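Local coordinates for peptidyl-prolyl cis-trans isomerase ([Pseudomonas syringae] pv. tomato str. DC3000, PDB 5XB0), which probably catalyses the cis-trans isomerisation of peptide bonds preceding proline, this chain being the C-terminal, FKBP-type part of a longer protein, at residues A[8-13]-A[117-122]; A[14-19]-A[98-103]; A[50-55]-A[75-80]; A[89-94]-A[126-131]; A[54-59]-A[67-72]. All blocks are in the same frame, centred on the assembly; numbering follows the deposited sequence.

Contacts 1 and 2 fasten successive turns of helix 6-21 to the FKBP sheet and the loop before its last strand. Their centres are about 9 Å apart, and Glu13 of contact 1 hydrogen-bonds Ser103 of contact 2. Contacts 3 and 5 pair strands of the sheet or their extensions, while contact 4 lays the loop 89-94 across strand 122-132. Contacts 3 and 5, centres about 12 Å apart, share Val54 and Arg55; Phe75 packs on Tyr56, and Phe75 and Asp67 both lie near a bound tartrate, probably from the crystallisation liquor, which may mark the FKBP-type pocket. Contact 4 pairs with 50-55 through Glu53 and lies about 28 Å, between centres, from contact 1.

Contact 1 (A[8-13]-A[117-122]); sequences AALKAE and DPFTPL
Helix 6-21 meets the end of the long loop leading into the last strand of the FKBP sheet, with Ala9, Leu10 and Glu13 set against Phe119 and Pro121. In a chain cut from a longer protein, such a helix probably corresponds to the connecting helix of Mip-like FKBPs. Phe119 carries the larger share of the loop's surface. Leu10 CG lies over one face of its ring, and the branch CD2 comes to 3.5 Å from Phe119 CD1. Ala9 adds its methyl obliquely, CB standing 4.0 Å from Phe119 CD2. One turn further on, Glu13 holds CG anti to its backbone N (chi1 175°) and runs on extended, sliding past the Pro121 ring in the opposite direction; Glu13 CG and Pro121 CD are 3.9 Å apart. The carboxylate does not bond to the loop here: Glu13 OE2 and Phe119 O, both acceptors, are 3.5 Å apart, and OE2 is satisfied by a hydrogen bond with Ser103 OG. A water does join the two backbones, donating to Ala9 O at 2.7 Å and also to Phe119 O. Ala9 O thus accepts twice, since Glu13 N binds it within the helix. The loop has a tie of its own, Thr120 OG1 donating to Asp117 O at 2.8 Å from above the carbonyl plane. Beyond the contact, Phe119 also touches Thr6 at the start of the helix, while Pro121 touches Phe16 and Met17 further along helix 6-21, just before Leu122 pairs with Ile101 and strand 122-132 joins strand 96-101.

Contact 2 (A[14-19]-A[98-103]); sequences RTFMAG and RLVIPS
Met17 reaches from the helix toward Val100 and Pro102, and the chain bends to do so: chi2 (-58°) turns SD and chi3 (-63°) turns CE, so that sulphur and methyl meet different partners. Met17 SD lies 3.6 Å from Val100 CG1, with the two side chains sliding past each other in opposite directions. Met17 CE instead comes up to the proline ring, 3.8 Å from Pro102 CD, where the side chains cross at about a right angle. Val100 points its CB at the helix and holds CG1 anti to the backbone N, which puts that one methyl against two helix residues. Its second neighbour is Phe16, whose ring atom CE2 lies 3.8 Å from Val100 CG1. Helix 14-19 and strand 98-101 run roughly antiparallel, their directions 150° apart, and their axes come no closer than 9.8 Å. This is a helix laid against a sheet by apolar side chains, with no hydrogen bond directly between the segments; it seats the N-terminal helix on the FKBP sheet. Leu34 on strand 34-37 touches both Met17 and Val100, and Phe16 extends to Val123 on the other neighbouring strand. A charged tie is added by Arg98 NH1, which forms a salt bridge with Glu20 OE1.

Contact 3 (A[50-55]-A[75-80]); sequences GRVEVR and FRLDSV
Val52 and Phe75 form an antiparallel hydrogen-bonded pair, exchanging two backbone bonds: Val52 N donates to Phe75 O at 3.0 Å, and Phe75 N to Val52 O at 2.9 Å. The next pair, Arg51 with Arg76, is non-hydrogen-bonded, and Arg51 CA comes within 3.2 Å of Phe75 O as a CA-H...O contact. A further backbone bond runs from Leu77 N to Gly50 O, 3.0 Å long and at 165°.

The side chains of Val52 and Phe75 share one face. Val54 CG2 sits at the edge of the Phe75 ring, in its plane, 3.7 Å from CD2. Val52 CG1 meets Leu77 CD2 at 4.0 Å, these side chains crossing at about a right angle. On the face of Arg51 and Arg76 only the aliphatic parts approach; the guanidinium planes are perpendicular, and each guanidinium has a polar partner of its own. Arg51 NH1 bonds Ser132 OG, while Arg76 holds Asp78 side-on, NE to OD1 and NH2 to OD2. The second of these is straight (177°), 2.7 Å long, in the guanidinium plane and on the syn lone pair of Asp78 OD2. Ser79 OG also donates to OD1, giving that oxygen two donors. A water donating to Gly50 O and accepting from Asp78 N links the turn back to the first strand.

The side chain of Phe75 is about 4 Å from a bound tartrate, probably from the crystallisation liquor, which may mark the pocket. Further out, Val54 packs on Trp84 of helix 82-87, and Glu53 pairs with strand 122-132 on the other edge of strand 51-59.

Contact 4 (A[89-94]-A[126-131]); sequences QNMPTG and IELIAV
Met91 turns CG anti to its backbone N (chi1 -169°) and stays extended to its methyl, while Leu128 likewise holds CG anti to N, and the two side chains slide past each other in opposite directions. Their meeting seats the loop after helix 82-87 across the last strand of the FKBP sheet, the loop's direction from Met91 to Gly94 being 89° from that of the strand. Met91 CE stands 3.9 Å from Leu128 CB and reaches on to Ile126 O, at 3.4 Å. Leu128 CD2, at the branched end of the side chain, lies 3.2 Å from Met91 O, a buried carbonyl oxygen with no polar partner in the model. One backbone bond joins the pieces: Gly94 N donates to Leu128 O at 2.8 Å, in the carbonyl plane. Gly94 has a positive phi (103°), a backbone shape that suits glycine. Beside it, Thr93 lays CG2 at 3.2 Å from Ile129 O. This is where the strand is irregular, Ile129 and Ala130 both facing Glu53 in a classic beta bulge. Thr93 OG1 is hydrogen-bonded to Pro44 O and also accepts from a water at 2.9 Å, which in turn accepts from Val131 N.

Contact 5 (A[54-59]-A[67-72]); sequences VRYVGR and DQSTQP
Val57 and Gly58 run antiparallel to Gln68 and Asp67 as the paired part of a beta hairpin, with Val57 and Gln68 a non-hydrogen-bonded pair and Gly58 N donating to Asp67 O at 2.8 Å. In FKBP12 the tyrosine and aspartate equivalent to Tyr56 and Asp67 line the active-site pocket. Past Gln68, where strand 65-68 ends, the bonding continues in altered form: Ser69 N still donates to Tyr56 O, but Tyr56 N is received by the side-chain oxygen Ser69 OG, 2.9 Å away. With CG between its backbone N and carbonyl carbon (chi1 69°), Tyr56 carries that atom to the side of segment 67-72; one ring face is turned to the backbone of Gln68 and Ser69, with Ser69 N 3.7 Å above the plane, over the ring centre. The phenol then donates from Tyr56 OH to Asp67 OD2 at 2.6 Å, arriving from above the carboxylate plane, while ring and carboxylate planes stand 74° apart. Trp84 meets the Tyr56 ring edge-to-face, and the side chain of Asp67 is about 3 Å from a bound tartrate, probably from the crystallisation liquor. At the far end, Arg55 and Pro72 lie side by side, pointing the same way, with Pro72 CG over one guanidinium face and 3.6 Å from Arg55 NH2.

Contact 1 (A[8-13]-A[117-122])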
# COMPACT_ATOMS: atom_id res chain seq x y z
N ALA A 8 -18.51 1.57 -13.11
CA ALA A 8 -18.47 0.24 -12.51
C ALA A 8 -17.17 -0.01 -11.76
O ALA A 8 -17.17 -0.57 -10.66
CB ALA A 8 -18.65 -0.82 -13.58
N ALA A 9 -16.05 0.39 -12.35
CA ALA A 9 -14.75 0.19 -11.73
C ALA A 9 -14.64 0.97 -10.43
O ALA A 9 -14.13 0.45 -9.43
CB ALA A 9 -13.64 0.59 -12.69
N LEU A 10 -15.14 2.20 -10.43
CA LEU A 10 -15.12 3.02 -9.23
C LEU A 10 -16.00 2.44 -8.14
O LEU A 10 -15.64 2.45 -6.97
CB LEU A 10 -15.56 4.46 -9.54
CG LEU A 10 -14.51 5.36 -10.20
CD1 LEU A 10 -15.02 6.79 -10.24
CD2 LEU A 10 -13.19 5.29 -9.46
N LYS A 11 -17.17 1.93 -8.52
CA LYS A 11 -18.06 1.30 -7.56
C LYS A 11 -17.40 0.07 -6.95
O LYS A 11 -17.51 -0.16 -5.75
CB LYS A 11 -19.40 0.93 -8.20
CG LYS A 11 -20.36 0.23 -7.25
CD LYS A 11 -21.74 0.11 -7.86
CE LYS A 11 -22.74 -0.44 -6.85
NZ LYS A 11 -24.12 -0.48 -7.42
N ALA A 12 -16.73 -0.72 -7.78
CA ALA A 12 -16.06 -1.93 -7.30
C ALA A 12 -14.93 -1.57 -6.34
O ALA A 12 -14.76 -2.21 -5.29
CB ALA A 12 -15.53 -2.75 -8.46
N GLU A 13 -14.18 -0.53 -6.67
CA GLU A 13 -13.12 -0.09 -5.77
C GLU A 13 -13.70 0.38 -4.44
O GLU A 13 -13.21 0.00 -3.38
CB GLU A 13 -12.26 1.02 -6.37
CG GLU A 13 -11.26 1.52 -5.33
CD GLU A 13 -10.29 2.56 -5.82
OE1 GLU A 13 -9.57 3.11 -4.97
OE2 GLU A 13 -10.24 2.83 -7.04
N ASP A 117 -4.73 -2.61 -13.78
CA ASP A 117 -5.82 -1.91 -14.45
C ASP A 117 -6.08 -0.56 -13.80
O ASP A 117 -5.71 -0.33 -12.64
CB ASP A 117 -7.11 -2.75 -14.41
CG ASP A 117 -7.03 -4.00 -15.26
OD1 ASP A 117 -6.18 -4.05 -16.17
OD2 ASP A 117 -7.82 -4.92 -15.01
N PRO A 118 -6.71 0.36 -14.54
CA PRO A 118 -7.24 1.58 -13.92
C PRO A 118 -8.08 1.27 -12.68
O PRO A 118 -8.77 0.24 -12.65
CB PRO A 118 -8.10 2.18 -15.04
CG PRO A 118 -7.40 1.72 -16.30
CD PRO A 118 -6.94 0.33 -15.99
N PHE A 119 -8.00 2.13 -11.67
CA PHE A 119 -8.89 2.07 -10.51
C PHE A 119 -8.76 0.78 -9.73
O PHE A 119 -9.75 0.21 -9.27
CB PHE A 119 -10.34 2.30 -10.95
CG PHE A 119 -10.51 3.53 -11.78
CD1 PHE A 119 -10.21 4.77 -11.24
CD2 PHE A 119 -10.92 3.46 -13.10
CE1 PHE A 119 -10.34 5.92 -12.01
CE2 PHE A 119 -11.07 4.61 -13.87
CZ PHE A 119 -10.78 5.83 -13.32
N THR A 120 -7.52 0.33 -9.56
CA THR A 120 -7.25 -0.88 -8.80
C THR A 120 -6.63 -0.54 -7.44
O THR A 120 -5.49 -0.08 -7.37
CB THR A 120 -6.31 -1.81 -9.57
OG1 THR A 120 -6.87 -2.11 -10.84
CG2 THR A 120 -6.08 -3.10 -8.81
N PRO A 121 -7.38 -0.77 -6.35
CA PRO A 121 -6.75 -0.68 -5.03
C PRO A 121 -5.69 -1.77 -4.87
O PRO A 121 -5.81 -2.83 -5.47
CB PRO A 121 -7.92 -0.87 -4.07
CG PRO A 121 -8.96 -1.61 -4.86
CD PRO A 121 -8.77 -1.26 -6.31
N LEU A 122 -4.65 -1.50 -4.08
CA LEU A 122 -3.55 -2.45 -3.94
C LEU A 122 -3.42 -2.92 -2.50
O LEU A 122 -3.65 -2.15 -1.57
CB LEU A 122 -2.23 -1.81 -4.39
CG LEU A 122 -2.21 -1.24 -5.81
CD1 LEU A 122 -0.84 -0.65 -6.12
CD2 LEU A 122 -2.58 -2.34 -6.80
O HOH W 1 -11.99 -1.26 -9.56

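Contact 2 (A[14-19]-A[98-103])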
# COMPACT_ATOMS: atom_id res chain seq x y z
N ARG A 14 -14.75 1.19 -4.50
CA ARG A 14 -15.35 1.72 -3.28
C ARG A 14 -15.87 0.60 -2.38
O ARG A 14 -15.69 0.66 -1.16
CB ARG A 14 -16.49 2.70 -3.61
CG ARG A 14 -16.00 4.03 -4.17
CD ARG A 14 -16.70 5.20 -3.51
NE ARG A 14 -18.15 5.05 -3.52
CZ ARG A 14 -19.00 5.94 -3.02
NH1 ARG A 14 -18.53 7.05 -2.46
NH2 ARG A 14 -20.31 5.73 -3.07
N THR A 15 -16.49 -0.42 -2.96
CA THR A 15 -17.04 -1.49 -2.12
C THR A 15 -15.92 -2.36 -1.57
O THR A 15 -16.00 -2.84 -0.44
CB THR A 15 -18.08 -2.37 -2.86
OG1 THR A 15 -17.48 -3.03 -3.98
CG2 THR A 15 -19.23 -1.53 -3.35
N PHE A 16 -14.86 -2.56 -2.35
CA PHE A 16 -13.70 -3.28 -1.83
C PHE A 16 -13.10 -2.53 -0.65
O PHE A 16 -12.83 -3.12 0.41
CB PHE A 16 -12.64 -3.48 -2.93
CG PHE A 16 -11.42 -4.22 -2.45
CD1 PHE A 16 -11.42 -5.60 -2.35
CD2 PHE A 16 -10.27 -3.53 -2.09
CE1 PHE A 16 -10.30 -6.28 -1.91
CE2 PHE A 16 -9.16 -4.19 -1.64
CZ PHE A 16 -9.16 -5.57 -1.55
N MET A 17 -12.87 -1.23 -0.83
CA MET A 17 -12.26 -0.43 0.23
C MET A 17 -13.15 -0.37 1.46
O MET A 17 -12.65 -0.49 2.58
CB MET A 17 -11.95 0.99 -0.27
CG MET A 17 -10.85 1.07 -1.32
SD MET A 17 -9.25 0.38 -0.80
CE MET A 17 -8.82 1.45 0.57
N ALA A 18 -14.45 -0.21 1.28
CA ALA A 18 -15.34 -0.12 2.43
C ALA A 18 -15.36 -1.44 3.21
O ALA A 18 -15.48 -1.43 4.44
CB ALA A 18 -16.75 0.26 2.00
N GLY A 19 -15.28 -2.55 2.49
CA GLY A 19 -15.28 -3.86 3.10
C GLY A 19 -14.05 -4.02 3.96
O GLY A 19 -14.13 -4.46 5.11
N ARG A 98 -0.09 -4.83 7.11
CA ARG A 98 -0.88 -4.97 5.90
C ARG A 98 -1.45 -3.59 5.57
O ARG A 98 -2.01 -2.93 6.45
CB ARG A 98 -2.00 -6.01 6.08
CG ARG A 98 -2.96 -6.12 4.89
CD ARG A 98 -3.86 -7.34 5.12
NE ARG A 98 -4.68 -7.72 3.98
CZ ARG A 98 -5.87 -7.18 3.73
NH1 ARG A 98 -6.32 -6.22 4.53
NH2 ARG A 98 -6.59 -7.57 2.68
N LEU A 99 -1.24 -3.14 4.35
CA LEU A 99 -1.79 -1.87 3.88
C LEU A 99 -2.72 -2.11 2.72
O LEU A 99 -2.35 -2.78 1.76
CB LEU A 99 -0.69 -0.91 3.44
CG LEU A 99 0.35 -0.46 4.45
CD1 LEU A 99 1.32 0.53 3.79
CD2 LEU A 99 -0.33 0.19 5.66
N VAL A 100 -3.91 -1.52 2.76
CA VAL A 100 -4.78 -1.49 1.60
C VAL A 100 -4.83 -0.05 1.12
O VAL A 100 -5.20 0.84 1.88
CB VAL A 100 -6.21 -1.99 1.92
CG1 VAL A 100 -7.04 -2.04 0.64
CG2 VAL A 100 -6.16 -3.37 2.56
N ILE A 101 -4.42 0.16 -0.12
CA ILE A 101 -4.21 1.51 -0.64
C ILE A 101 -5.19 1.78 -1.77
O ILE A 101 -5.20 1.04 -2.77
CB ILE A 101 -2.74 1.67 -1.12
CG1 ILE A 101 -1.79 1.34 0.05
CG2 ILE A 101 -2.48 3.06 -1.68
CD1 ILE A 101 -0.33 1.39 -0.30
N PRO A 102 -6.02 2.83 -1.63
CA PRO A 102 -6.95 3.17 -2.72
C PRO A 102 -6.21 3.56 -3.97
O PRO A 102 -5.06 4.02 -3.90
CB PRO A 102 -7.76 4.35 -2.15
CG PRO A 102 -6.87 4.94 -1.11
CD PRO A 102 -6.07 3.80 -0.53
N SER A 103 -6.84 3.35 -5.13
CA SER A 103 -6.12 3.55 -6.37
C SER A 103 -5.65 4.99 -6.50
O SER A 103 -4.61 5.23 -7.12
CB SER A 103 -6.96 3.15 -7.59
OG SER A 103 -7.99 4.07 -7.86

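Contact 3 (A[50-55]-A[75-80])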
# COMPACT_ATOMS: atom_id res chain seq x y z
N GLY A 50 12.76 10.71 3.94
CA GLY A 50 13.76 9.72 4.25
C GLY A 50 13.65 8.48 3.39
O GLY A 50 12.99 8.48 2.35
N ARG A 51 14.33 7.42 3.84
CA ARG A 51 14.33 6.14 3.16
C ARG A 51 13.86 5.02 4.08
O ARG A 51 14.06 5.07 5.29
CB ARG A 51 15.74 5.81 2.64
CG ARG A 51 16.32 6.84 1.70
CD ARG A 51 17.83 6.71 1.63
NE ARG A 51 18.27 5.60 0.79
CZ ARG A 51 19.08 4.62 1.19
NH1 ARG A 51 19.55 4.61 2.44
NH2 ARG A 51 19.43 3.66 0.35
N VAL A 52 13.24 4.01 3.48
CA VAL A 52 12.83 2.80 4.17
C VAL A 52 13.50 1.59 3.54
O VAL A 52 13.68 1.53 2.32
CB VAL A 52 11.30 2.60 4.14
CG1 VAL A 52 10.62 3.72 4.90
CG2 VAL A 52 10.75 2.53 2.70
N GLU A 53 13.91 0.65 4.38
CA GLU A 53 14.40 -0.63 3.88
C GLU A 53 13.32 -1.64 4.22
O GLU A 53 12.99 -1.82 5.39
CB GLU A 53 15.74 -1.01 4.51
CG GLU A 53 16.38 -2.23 3.85
CD GLU A 53 17.62 -2.74 4.58
OE1 GLU A 53 17.72 -2.54 5.81
OE2 GLU A 53 18.50 -3.34 3.93
N VAL A 54 12.76 -2.29 3.20
CA VAL A 54 11.59 -3.12 3.40
C VAL A 54 11.68 -4.48 2.72
O VAL A 54 12.43 -4.66 1.76
CB VAL A 54 10.31 -2.42 2.87
CG1 VAL A 54 10.00 -1.18 3.71
CG2 VAL A 54 10.47 -2.07 1.37
N ARG A 55 10.93 -5.44 3.26
CA ARG A 55 10.47 -6.57 2.48
C ARG A 55 9.01 -6.32 2.20
O ARG A 55 8.31 -5.75 3.04
CB ARG A 55 10.62 -7.89 3.24
CG ARG A 55 12.02 -8.28 3.57
CD ARG A 55 12.03 -9.69 4.15
NE ARG A 55 13.39 -10.18 4.28
CZ ARG A 55 14.13 -10.01 5.35
NH1 ARG A 55 13.64 -9.36 6.40
NH2 ARG A 55 15.37 -10.48 5.39
N PHE A 75 14.07 2.15 -0.45
CA PHE A 75 13.27 3.08 -1.27
C PHE A 75 13.26 4.47 -0.64
O PHE A 75 13.21 4.60 0.57
CB PHE A 75 11.83 2.60 -1.40
CG PHE A 75 11.67 1.31 -2.13
CD1 PHE A 75 11.81 1.25 -3.51
CD2 PHE A 75 11.37 0.15 -1.44
CE1 PHE A 75 11.66 0.05 -4.18
CE2 PHE A 75 11.22 -1.05 -2.11
CZ PHE A 75 11.36 -1.10 -3.48
N ARG A 76 13.28 5.51 -1.48
CA ARG A 76 13.01 6.86 -1.00
C ARG A 76 11.51 7.07 -0.86
O ARG A 76 10.76 6.82 -1.81
CB ARG A 76 13.58 7.91 -1.97
CG ARG A 76 15.08 8.00 -1.93
CD ARG A 76 15.61 9.00 -2.93
NE ARG A 76 15.06 10.33 -2.71
CZ ARG A 76 15.73 11.45 -2.95
NH1 ARG A 76 16.97 11.40 -3.39
NH2 ARG A 76 15.15 12.63 -2.73
N LEU A 77 11.07 7.51 0.31
CA LEU A 77 9.64 7.76 0.52
C LEU A 77 9.09 8.85 -0.41
O LEU A 77 7.90 8.83 -0.74
CB LEU A 77 9.36 8.15 1.97
CG LEU A 77 9.22 6.98 2.94
CD1 LEU A 77 8.59 7.46 4.23
CD2 LEU A 77 8.40 5.84 2.33
N ASP A 78 9.93 9.78 -0.84
CA ASP A 78 9.44 10.84 -1.72
C ASP A 78 9.34 10.38 -3.18
O ASP A 78 8.99 11.17 -4.06
CB ASP A 78 10.31 12.11 -1.62
CG ASP A 78 11.76 11.92 -2.08
OD1 ASP A 78 12.11 10.91 -2.73
OD2 ASP A 78 12.57 12.83 -1.80
N SER A 79 9.64 9.11 -3.43
CA SER A 79 9.74 8.64 -4.80
C SER A 79 8.96 7.37 -5.07
O SER A 79 9.14 6.73 -6.12
CB SER A 79 11.21 8.42 -5.17
OG SER A 79 11.91 9.64 -5.15
N VAL A 80 8.09 7.00 -4.14
CA VAL A 80 7.23 5.83 -4.29
C VAL A 80 5.77 6.27 -4.40
O VAL A 80 5.48 7.47 -4.34
CB VAL A 80 7.39 4.85 -3.10
CG1 VAL A 80 8.78 4.23 -3.10
CG2 VAL A 80 7.11 5.56 -1.78
O HOH W 2 12.51 10.38 0.55

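Contact 4 (A[89-94]-A[126-131])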
# COMPACT_ATOMS: atom_id res chain seq x y z
N GLN A 89 5.24 6.67 7.18
CA GLN A 89 5.71 7.59 8.22
C GLN A 89 5.19 7.23 9.61
O GLN A 89 5.72 7.69 10.62
CB GLN A 89 5.30 9.02 7.88
CG GLN A 89 6.09 9.60 6.73
CD GLN A 89 5.62 10.99 6.36
OE1 GLN A 89 5.79 11.94 7.14
NE2 GLN A 89 5.00 11.11 5.20
N ASN A 90 4.16 6.39 9.65
CA ASN A 90 3.57 5.92 10.89
C ASN A 90 4.21 4.65 11.42
O ASN A 90 3.94 4.22 12.55
CB ASN A 90 2.08 5.66 10.69
CG ASN A 90 1.33 6.90 10.33
OD1 ASN A 90 1.11 7.76 11.17
ND2 ASN A 90 0.92 7.00 9.07
N MET A 91 5.05 4.03 10.60
CA MET A 91 5.47 2.66 10.84
C MET A 91 6.81 2.55 11.55
O MET A 91 7.81 3.05 11.05
CB MET A 91 5.53 1.91 9.51
CG MET A 91 5.69 0.42 9.68
SD MET A 91 5.64 -0.43 8.09
CE MET A 91 5.67 -2.14 8.64
N PRO A 92 6.85 1.90 12.72
CA PRO A 92 8.12 1.75 13.43
C PRO A 92 8.95 0.59 12.87
O PRO A 92 8.39 -0.43 12.47
CB PRO A 92 7.68 1.46 14.87
CG PRO A 92 6.35 0.80 14.73
CD PRO A 92 5.71 1.36 13.48
N THR A 93 10.27 0.76 12.86
CA THR A 93 11.15 -0.32 12.41
C THR A 93 10.86 -1.59 13.21
O THR A 93 10.67 -1.53 14.43
CB THR A 93 12.61 0.08 12.53
OG1 THR A 93 12.86 1.22 11.69
CG2 THR A 93 13.52 -1.05 12.11
N GLY A 94 10.78 -2.72 12.53
CA GLY A 94 10.47 -3.98 13.18
C GLY A 94 9.03 -4.43 12.99
O GLY A 94 8.70 -5.61 13.15
N ILE A 126 4.04 -5.53 4.31
CA ILE A 126 5.32 -4.85 4.41
C ILE A 126 5.98 -5.11 5.75
O ILE A 126 5.35 -4.99 6.79
CB ILE A 126 5.16 -3.32 4.23
CG1 ILE A 126 4.53 -3.01 2.87
CG2 ILE A 126 6.50 -2.61 4.39
CD1 ILE A 126 4.22 -1.56 2.67
N GLU A 127 7.25 -5.50 5.72
CA GLU A 127 8.07 -5.57 6.92
C GLU A 127 9.09 -4.44 6.87
O GLU A 127 9.85 -4.32 5.91
CB GLU A 127 8.79 -6.91 7.04
CG GLU A 127 9.60 -7.01 8.34
CD GLU A 127 10.31 -8.33 8.52
OE1 GLU A 127 10.66 -8.64 9.68
OE2 GLU A 127 10.52 -9.05 7.51
N LEU A 128 9.11 -3.59 7.90
CA LEU A 128 10.05 -2.48 7.90
C LEU A 128 11.34 -2.91 8.62
O LEU A 128 11.35 -3.12 9.84
CB LEU A 128 9.43 -1.24 8.55
CG LEU A 128 10.29 0.01 8.51
CD1 LEU A 128 10.64 0.47 7.08
CD2 LEU A 128 9.60 1.13 9.26
N ILE A 129 12.41 -3.04 7.86
CA ILE A 129 13.67 -3.57 8.38
C ILE A 129 14.55 -2.47 8.98
O ILE A 129 15.23 -2.68 9.99
CB ILE A 129 14.45 -4.29 7.27
CG1 ILE A 129 13.58 -5.37 6.63
CG2 ILE A 129 15.74 -4.90 7.80
CD1 ILE A 129 13.08 -6.38 7.61
N ALA A 130 14.53 -1.31 8.33
CA ALA A 130 15.36 -0.18 8.74
C ALA A 130 14.86 1.10 8.09
O ALA A 130 14.12 1.08 7.12
CB ALA A 130 16.82 -0.43 8.39
N VAL A 131 15.27 2.22 8.65
CA VAL A 131 15.01 3.52 8.06
C VAL A 131 16.29 4.32 8.07
O VAL A 131 17.22 4.02 8.83
CB VAL A 131 13.90 4.31 8.80
CG1 VAL A 131 12.58 3.52 8.83
CG2 VAL A 131 14.35 4.69 10.19
O HOH W 3 15.73 1.81 11.72
O HOH W 4 9.23 -7.95 11.62

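Contact 5 (A[54-59]-A[67-72])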
# COMPACT_ATOMS: atom_id res chain seq x y z
N VAL A 54 12.76 -2.29 3.20
CA VAL A 54 11.59 -3.12 3.40
C VAL A 54 11.68 -4.48 2.72
O VAL A 54 12.43 -4.66 1.76
CB VAL A 54 10.31 -2.42 2.87
CG1 VAL A 54 10.00 -1.18 3.71
CG2 VAL A 54 10.47 -2.07 1.37
N ARG A 55 10.93 -5.44 3.26
CA ARG A 55 10.47 -6.57 2.48
C ARG A 55 9.01 -6.32 2.20
O ARG A 55 8.31 -5.75 3.04
CB ARG A 55 10.62 -7.89 3.24
CG ARG A 55 12.02 -8.28 3.57
CD ARG A 55 12.03 -9.69 4.15
NE ARG A 55 13.39 -10.18 4.28
CZ ARG A 55 14.13 -10.01 5.35
NH1 ARG A 55 13.64 -9.36 6.40
NH2 ARG A 55 15.37 -10.48 5.39
N TYR A 56 8.53 -6.74 1.03
CA TYR A 56 7.13 -6.49 0.71
C TYR A 56 6.57 -7.49 -0.28
O TYR A 56 7.29 -8.09 -1.07
CB TYR A 56 6.94 -5.07 0.17
CG TYR A 56 7.54 -4.84 -1.20
CD1 TYR A 56 8.88 -4.52 -1.34
CD2 TYR A 56 6.77 -4.95 -2.36
CE1 TYR A 56 9.46 -4.33 -2.60
CE2 TYR A 56 7.33 -4.76 -3.62
CZ TYR A 56 8.67 -4.43 -3.73
OH TYR A 56 9.25 -4.24 -4.97
N VAL A 57 5.26 -7.65 -0.22
CA VAL A 57 4.52 -8.35 -1.25
C VAL A 57 3.36 -7.46 -1.64
O VAL A 57 2.60 -7.02 -0.78
CB VAL A 57 4.01 -9.72 -0.78
CG1 VAL A 57 3.23 -10.40 -1.91
CG2 VAL A 57 5.17 -10.60 -0.36
N GLY A 58 3.22 -7.18 -2.93
CA GLY A 58 2.13 -6.35 -3.42
C GLY A 58 1.16 -7.19 -4.24
O GLY A 58 1.58 -7.89 -5.16
N ARG A 59 -0.11 -7.12 -3.87
CA ARG A 59 -1.15 -7.91 -4.52
C ARG A 59 -2.31 -7.07 -5.04
O ARG A 59 -2.66 -6.04 -4.46
CB ARG A 59 -1.70 -8.96 -3.56
CG ARG A 59 -0.66 -9.92 -3.02
CD ARG A 59 -1.28 -10.84 -1.99
NE ARG A 59 -1.39 -12.20 -2.50
CZ ARG A 59 -0.52 -13.16 -2.22
NH1 ARG A 59 0.51 -12.92 -1.43
NH2 ARG A 59 -0.69 -14.37 -2.73
N ASP A 67 4.11 -7.49 -7.65
CA ASP A 67 5.51 -7.20 -7.37
C ASP A 67 5.82 -7.65 -5.95
O ASP A 67 4.94 -7.61 -5.08
CB ASP A 67 5.82 -5.70 -7.54
CG ASP A 67 7.31 -5.39 -7.47
OD1 ASP A 67 8.13 -6.26 -7.81
OD2 ASP A 67 7.67 -4.25 -7.08
N GLN A 68 7.06 -8.07 -5.71
CA GLN A 68 7.51 -8.40 -4.36
C GLN A 68 9.02 -8.29 -4.26
O GLN A 68 9.73 -8.34 -5.27
CB GLN A 68 7.04 -9.80 -3.97
CG GLN A 68 7.69 -10.93 -4.75
CD GLN A 68 7.06 -12.27 -4.47
OE1 GLN A 68 6.67 -12.99 -5.38
NE2 GLN A 68 6.99 -12.63 -3.19
N SER A 69 9.52 -8.11 -3.05
CA SER A 69 10.95 -8.03 -2.81
C SER A 69 11.61 -9.40 -2.89
O SER A 69 10.96 -10.43 -2.66
CB SER A 69 11.21 -7.40 -1.44
OG SER A 69 10.57 -8.16 -0.42
N THR A 70 12.90 -9.41 -3.22
CA THR A 70 13.69 -10.64 -3.25
C THR A 70 14.76 -10.65 -2.16
O THR A 70 15.46 -11.65 -1.95
CB THR A 70 14.37 -10.83 -4.60
OG1 THR A 70 15.07 -9.62 -4.95
CG2 THR A 70 13.35 -11.16 -5.67
N GLN A 71 14.89 -9.49 -1.52
CA GLN A 71 15.83 -9.23 -0.43
C GLN A 71 15.35 -7.92 0.17
O GLN A 71 14.56 -7.23 -0.47
CB GLN A 71 17.26 -9.11 -0.95
CG GLN A 71 17.43 -7.95 -1.93
CD GLN A 71 18.87 -7.61 -2.22
OE1 GLN A 71 19.78 -8.06 -1.52
NE2 GLN A 71 19.09 -6.82 -3.27
N PRO A 72 15.81 -7.56 1.38
CA PRO A 72 15.43 -6.24 1.88
C PRO A 72 15.89 -5.15 0.91
O PRO A 72 17.01 -5.23 0.39
CB PRO A 72 16.16 -6.14 3.22
CG PRO A 72 16.34 -7.54 3.65
CD PRO A 72 16.58 -8.33 2.38
O HOH W 5 8.70 -10.98 -1.11